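Local coordinates for protein MpaA (Escherichia coli O157:H7, PDB 5HXD), which probably hydrolyses the gamma-D-glutamyl-diaminopimelic acid amide bond of the murein tripeptide, as a zinc-dependent enzyme of the M14 peptidase family, at residues F156-P166 against F179-Y189. Numbering follows the deposited sequence.
Sequences FHDPLACIEDP and FELPLVTSVGY
Leu183 turns CG away from its own backbone N (chi1 177°), and this carries CD1 across to the neighbouring strand. There the methyl lies 3.9 Å from Ile163 CG2 and 3.7 Å from Asp165 CB. Glu164 holds CG beside its backbone N (chi1 -57°) and then extends, which takes the carboxylate across to Val187, where the two side chains meet at a slant. Val187 N makes a weak, bent hydrogen bond of 3.1 Å to Glu164 OE1. The CG1 methyl of Val187 lies near the same carboxylate.

Three backbone bonds join the segments. Ile163 N binds Pro182 O at 2.9 Å in an almost straight bond. Val184 N gives to Ile163 O, also at 2.9 Å. Asp165 N reaches Val184 O at 2.9 Å in a more bent bond. This is the parallel pairing of a beta-alpha-beta unit: strand 162-164, helix 170-178, then strand 183-184 at one border of the mixed sheet of the M14 peptidase domain. Ile163 and Leu183 share one sheet face and pack on helix 170-178, where Leu175 and Ala176 lie. Glu164 and Val184 run side by side on the other face. The Glu164 carboxylate lies close to that of Glu210, the predicted proton donor/acceptor. Ala161 and Cys162 form a G1 beta bulge opposite Glu210.

Leu181 lies in the loop just before strand 183-184. Its CB packs on Ile163 CG1, and the two side chains cross at about a right angle. Its CD2 lies against Ala161. At the start of both segments, the tilted rings of Phe156 and Phe179 meet with centroids 5.9 Å apart and planes at 61°; Met227 of helix 224-230 touches both. Toward the end of 179-189, Val187 CG1 lies 3.5 Å from Leu160 CD1, with the Tyr189 hydroxyl nearby.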
ATOM      1  N   PHE A 156       9.669   7.953   6.393  1.00 48.26           N
ATOM      2  CA  PHE A 156       9.740   6.505   6.592  1.00 50.15           C
ATOM      3  C   PHE A 156       9.864   5.702   5.299  1.00 44.95           C
ATOM      4  O   PHE A 156       9.153   5.986   4.340  1.00 39.89           O
ATOM      5  CB  PHE A 156       8.506   6.040   7.349  1.00 48.40           C
ATOM      6  CG  PHE A 156       8.499   6.453   8.764  1.00 43.97           C
ATOM      7  CD1 PHE A 156       9.027   5.628   9.727  1.00 45.67           C
ATOM      8  CD2 PHE A 156       7.999   7.683   9.131  1.00 45.35           C
ATOM      9  CE1 PHE A 156       9.057   6.016  11.039  1.00 46.86           C
ATOM     10  CE2 PHE A 156       8.017   8.076  10.441  1.00 49.11           C
ATOM     11  CZ  PHE A 156       8.547   7.237  11.398  1.00 50.66           C
ATOM     12  N   HIS A 157      10.761   4.705   5.297  1.00 48.22           N
ATOM     13  CA  HIS A 157      10.927   3.771   4.173  1.00 51.07           C
ATOM     14  C   HIS A 157      11.017   2.290   4.583  1.00 48.83           C
ATOM     15  O   HIS A 157      10.882   1.953   5.757  1.00 49.04           O
ATOM     16  CB  HIS A 157      12.184   4.119   3.375  1.00 50.49           C
ATOM     17  CG  HIS A 157      12.045   5.329   2.510  1.00 51.13           C
ATOM     18  ND1 HIS A 157      11.806   6.587   3.018  1.00 52.52           N
ATOM     19  CD2 HIS A 157      12.135   5.480   1.169  1.00 54.85           C
ATOM     20  CE1 HIS A 157      11.745   7.458   2.030  1.00 50.99           C
ATOM     21  NE2 HIS A 157      11.948   6.813   0.894  1.00 49.99           N
ATOM     22  N   ASP A 158      11.268   1.436   3.581  1.00 53.24           N
ATOM     23  CA  ASP A 158      11.564  -0.010   3.695  1.00 51.40           C
ATOM     24  C   ASP A 158      12.805  -0.374   2.899  1.00 56.79           C
ATOM     25  O   ASP A 158      13.074   0.251   1.873  1.00 61.70           O
ATOM     26  CB  ASP A 158      10.434  -0.875   3.129  1.00 54.96           C
ATOM     27  CG  ASP A 158       9.411  -1.230   4.137  1.00 54.30           C
ATOM     28  OD1 ASP A 158       9.611  -0.900   5.324  1.00 54.73           O
ATOM     29  OD2 ASP A 158       8.393  -1.832   3.730  1.00 59.85           O
ATOM     30  N   PRO A 159      13.528  -1.433   3.309  1.00 56.94           N
ATOM     31  CA  PRO A 159      13.392  -2.211   4.538  1.00 56.47           C
ATOM     32  C   PRO A 159      14.736  -2.303   5.256  1.00 53.24           C
ATOM     33  O   PRO A 159      15.094  -3.381   5.731  1.00 52.46           O
ATOM     34  CB  PRO A 159      12.965  -3.576   4.009  1.00 53.02           C
ATOM     35  CG  PRO A 159      13.697  -3.660   2.616  1.00 49.47           C
ATOM     36  CD  PRO A 159      14.218  -2.247   2.299  1.00 45.53           C
ATOM     37  N   LEU A 160      15.462  -1.189   5.323  1.00 49.58           N
ATOM     38  CA  LEU A 160      16.865  -1.215   5.712  1.00 47.81           C
ATOM     39  C   LEU A 160      17.097  -1.181   7.218  1.00 51.11           C
ATOM     40  O   LEU A 160      18.249  -1.160   7.660  1.00 48.14           O
ATOM     41  CB  LEU A 160      17.601  -0.060   5.048  1.00 46.47           C
ATOM     42  CG  LEU A 160      17.481  -0.170   3.532  1.00 49.07           C
ATOM     43  CD1 LEU A 160      18.268   0.932   2.885  1.00 51.61           C
ATOM     44  CD2 LEU A 160      17.945  -1.545   3.035  1.00 39.05           C
ATOM     45  N   ALA A 161      16.009  -1.181   7.986  1.00 47.18           N
ATOM     46  CA  ALA A 161      16.055  -1.423   9.431  1.00 53.42           C
ATOM     47  C   ALA A 161      17.023  -0.508  10.201  1.00 52.71           C
ATOM     48  O   ALA A 161      17.892  -0.989  10.939  1.00 50.87           O
ATOM     49  CB  ALA A 161      16.401  -2.890   9.699  1.00 46.08           C
ATOM     50  N   CYS A 162      16.846   0.801  10.056  1.00 50.64           N
ATOM     51  CA  CYS A 162      17.724   1.744  10.731  1.00 55.12           C
ATOM     52  C   CYS A 162      17.210   3.179  10.650  1.00 57.16           C
ATOM     53  O   CYS A 162      16.342   3.491   9.831  1.00 56.58           O
ATOM     54  CB  CYS A 162      19.122   1.675  10.129  1.00 54.31           C
ATOM     55  SG  CYS A 162      19.133   2.181   8.408  1.00 53.49           S
ATOM     56  N   ILE A 163      17.768   4.039  11.504  1.00 53.24           N
ATOM     57  CA  ILE A 163      17.468   5.465  11.531  1.00 52.88           C
ATOM     58  C   ILE A 163      18.631   6.258  10.940  1.00 57.80           C
ATOM     59  O   ILE A 163      19.717   6.281  11.522  1.00 59.84           O
ATOM     60  CB  ILE A 163      17.210   5.966  12.962  1.00 50.52           C
ATOM     61  CG1 ILE A 163      16.117   5.143  13.641  1.00 47.33           C
ATOM     62  CG2 ILE A 163      16.846   7.452  12.953  1.00 48.36           C
ATOM     63  CD1 ILE A 163      14.790   5.242  12.970  1.00 50.76           C
ATOM     64  N   GLU A 164      18.416   6.906   9.796  1.00 52.51           N
ATOM     65  CA  GLU A 164      19.492   7.654   9.147  1.00 55.34           C
ATOM     66  C   GLU A 164      19.436   9.135   9.470  1.00 59.91           C
ATOM     67  O   GLU A 164      18.740   9.884   8.793  1.00 61.58           O
ATOM     68  CB  GLU A 164      19.432   7.487   7.644  1.00 57.12           C
ATOM     69  CG  GLU A 164      19.496   6.067   7.186  1.00 64.08           C
ATOM     70  CD  GLU A 164      19.178   5.939   5.730  1.00 62.89           C
ATOM     71  OE1 GLU A 164      19.840   6.627   4.917  1.00 67.02           O
ATOM     72  OE2 GLU A 164      18.266   5.155   5.403  1.00 65.28           O
ATOM     73  N   ASP A 165      20.169   9.557  10.496  1.00 60.69           N
ATOM     74  CA  ASP A 165      20.208  10.964  10.863  1.00 58.46           C
ATOM     75  C   ASP A 165      21.565  11.555  10.535  1.00 60.81           C
ATOM     76  O   ASP A 165      22.534  11.328  11.263  1.00 62.45           O
ATOM     77  CB  ASP A 165      19.903  11.151  12.349  1.00 58.02           C
ATOM     78  CG  ASP A 165      19.626  12.596  12.703  1.00 58.95           C
ATOM     79  OD1 ASP A 165      20.036  13.481  11.928  1.00 59.43           O
ATOM     80  OD2 ASP A 165      18.992  12.855  13.750  1.00 59.87           O
ATOM     81  N   PRO A 166      21.623  12.340   9.446  1.00 63.78           N
ATOM     82  CA  PRO A 166      22.832  13.026   8.946  1.00 60.86           C
ATOM     83  C   PRO A 166      23.397  14.035   9.942  1.00 58.22           C
ATOM     84  O   PRO A 166      24.549  14.453   9.804  1.00 61.40           O
ATOM     85  CB  PRO A 166      22.343  13.738   7.675  1.00 56.30           C
ATOM     86  CG  PRO A 166      20.854  13.875   7.858  1.00 56.12           C
ATOM     87  CD  PRO A 166      20.417  12.678   8.664  1.00 51.53           C
ATOM     88  N   PHE A 179      12.270   3.025  18.358  1.00 56.21           N
ATOM     89  CA  PHE A 179      11.868   2.013  17.358  1.00 60.70           C
ATOM     90  C   PHE A 179      12.778   0.777  17.373  1.00 60.52           C
ATOM     91  O   PHE A 179      12.605  -0.142  16.568  1.00 54.68           O
ATOM     92  CB  PHE A 179      11.859   2.610  15.937  1.00 57.34           C
ATOM     93  CG  PHE A 179      10.651   3.463  15.620  1.00 54.83           C
ATOM     94  CD1 PHE A 179       9.492   2.894  15.126  1.00 56.14           C
ATOM     95  CD2 PHE A 179      10.690   4.841  15.784  1.00 56.53           C
ATOM     96  CE1 PHE A 179       8.385   3.678  14.819  1.00 53.76           C
ATOM     97  CE2 PHE A 179       9.591   5.626  15.480  1.00 52.72           C
ATOM     98  CZ  PHE A 179       8.438   5.043  14.999  1.00 51.74           C
ATOM     99  N   GLU A 180      13.745   0.783  18.289  1.00 62.53           N
ATOM    100  CA  GLU A 180      14.793  -0.241  18.407  1.00 63.24           C
ATOM    101  C   GLU A 180      15.532  -0.522  17.102  1.00 57.53           C
ATOM    102  O   GLU A 180      15.786  -1.671  16.727  1.00 54.40           O
ATOM    103  CB  GLU A 180      14.222  -1.528  18.991  1.00 57.80           C
ATOM    104  CG  GLU A 180      14.436  -1.554  20.484  1.00 64.54           C
ATOM    105  CD  GLU A 180      13.982  -2.819  21.121  1.00 68.30           C
ATOM    106  OE1 GLU A 180      14.511  -3.897  20.764  1.00 77.68           O
ATOM    107  OE2 GLU A 180      13.094  -2.717  21.991  1.00 77.60           O
ATOM    108  N   LEU A 181      15.931   0.565  16.458  1.00 55.56           N
ATOM    109  CA  LEU A 181      16.700   0.511  15.236  1.00 54.64           C
ATOM    110  C   LEU A 181      18.001   1.244  15.442  1.00 55.38           C
ATOM    111  O   LEU A 181      18.028   2.294  16.080  1.00 53.07           O
ATOM    112  CB  LEU A 181      15.924   1.138  14.080  1.00 51.73           C
ATOM    113  CG  LEU A 181      14.706   0.355  13.637  1.00 53.37           C
ATOM    114  CD1 LEU A 181      14.026   1.098  12.508  1.00 56.45           C
ATOM    115  CD2 LEU A 181      15.150  -1.032  13.204  1.00 46.66           C
ATOM    116  N   PRO A 182      19.085   0.696  14.892  1.00 52.05           N
ATOM    117  CA  PRO A 182      20.406   1.327  14.927  1.00 55.59           C
ATOM    118  C   PRO A 182      20.373   2.750  14.385  1.00 56.74           C
ATOM    119  O   PRO A 182      19.579   3.029  13.491  1.00 56.15           O
ATOM    120  CB  PRO A 182      21.247   0.422  14.021  1.00 49.66           C
ATOM    121  CG  PRO A 182      20.255  -0.330  13.217  1.00 52.80           C
ATOM    122  CD  PRO A 182      19.101  -0.547  14.116  1.00 50.23           C
ATOM    123  N   LEU A 183      21.211   3.635  14.924  1.00 59.87           N
ATOM    124  CA  LEU A 183      21.323   4.992  14.396  1.00 56.73           C
ATOM    125  C   LEU A 183      22.573   5.121  13.539  1.00 60.14           C
ATOM    126  O   LEU A 183      23.671   4.786  13.966  1.00 67.09           O
ATOM    127  CB  LEU A 183      21.333   6.019  15.524  1.00 57.56           C
ATOM    128  CG  LEU A 183      21.508   7.479  15.100  1.00 58.52           C
ATOM    129  CD1 LEU A 183      20.520   7.889  14.033  1.00 57.56           C
ATOM    130  CD2 LEU A 183      21.337   8.368  16.285  1.00 59.82           C
ATOM    131  N   VAL A 184      22.388   5.616  12.323  1.00 61.78           N
ATOM    132  CA  VAL A 184      23.427   5.646  11.302  1.00 59.85           C
ATOM    133  C   VAL A 184      23.343   7.019  10.628  1.00 57.38           C
ATOM    134  O   VAL A 184      22.352   7.722  10.820  1.00 60.34           O
ATOM    135  CB  VAL A 184      23.233   4.448  10.313  1.00 60.66           C
ATOM    136  CG1 VAL A 184      23.045   4.894   8.870  1.00 60.24           C
ATOM    137  CG2 VAL A 184      24.375   3.452  10.450  1.00 63.16           C
ATOM    138  N   THR A 185      24.364   7.450   9.890  1.00 57.84           N
ATOM    139  CA  THR A 185      24.231   8.721   9.167  1.00 59.45           C
ATOM    140  C   THR A 185      23.790   8.533   7.695  1.00 65.96           C
ATOM    141  O   THR A 185      23.104   9.398   7.136  1.00 63.21           O
ATOM    142  CB  THR A 185      25.539   9.556   9.202  1.00 66.08           C
ATOM    143  OG1 THR A 185      26.672   8.681   9.227  1.00 75.77           O
ATOM    144  CG2 THR A 185      25.581  10.481  10.421  1.00 60.16           C
ATOM    145  N   SER A 186      24.137   7.407   7.072  1.00 66.10           N
ATOM    146  CA  SER A 186      23.742   7.203   5.677  1.00 67.41           C
ATOM    147  C   SER A 186      23.522   5.754   5.260  1.00 71.29           C
ATOM    148  O   SER A 186      24.076   4.829   5.860  1.00 72.76           O
ATOM    149  CB  SER A 186      24.791   7.811   4.742  1.00 62.44           C
ATOM    150  OG  SER A 186      24.650   9.216   4.674  1.00 66.71           O
ATOM    151  N   VAL A 187      22.707   5.576   4.218  1.00 66.72           N
ATOM    152  CA  VAL A 187      22.709   4.341   3.441  1.00 65.18           C
ATOM    153  C   VAL A 187      23.954   4.371   2.556  1.00 67.98           C
ATOM    154  O   VAL A 187      24.027   5.138   1.590  1.00 70.22           O
ATOM    155  CB  VAL A 187      21.422   4.172   2.564  1.00 66.22           C
ATOM    156  CG1 VAL A 187      20.248   3.733   3.410  1.00 62.32           C
ATOM    157  CG2 VAL A 187      21.070   5.460   1.806  1.00 61.45           C
ATOM    158  N   GLY A 188      24.941   3.543   2.875  1.00 65.31           N
ATOM    159  CA  GLY A 188      26.238   3.599   2.213  1.00 58.76           C
ATOM    160  C   GLY A 188      26.296   3.601   0.691  1.00 62.23           C
ATOM    161  O   GLY A 188      27.261   3.093   0.112  1.00 65.01           O
ATOM    162  N   TYR A 189      25.275   4.159   0.040  1.00 63.05           N
ATOM    163  CA  TYR A 189      25.303   4.379  -1.410  1.00 64.67           C
ATOM    164  C   TYR A 189      24.710   5.752  -1.728  1.00 57.87           C
ATOM    165  O   TYR A 189      24.023   6.353  -0.896  1.00 51.56           O
ATOM    166  CB  TYR A 189      24.557   3.269  -2.184  1.00 59.88           C
ATOM    167  CG  TYR A 189      23.130   3.071  -1.752  1.00 60.46           C
ATOM    168  CD1 TYR A 189      22.089   3.777  -2.350  1.00 58.11           C
ATOM    169  CD2 TYR A 189      22.818   2.186  -0.731  1.00 66.63           C
ATOM    170  CE1 TYR A 189      20.778   3.597  -1.936  1.00 58.23           C
ATOM    171  CE2 TYR A 189      21.510   1.994  -0.320  1.00 65.67           C
ATOM    172  CZ  TYR A 189      20.500   2.695  -0.925  1.00 60.00           C
ATOM    173  OH  TYR A 189      19.213   2.495  -0.501  1.00 64.18           O
TER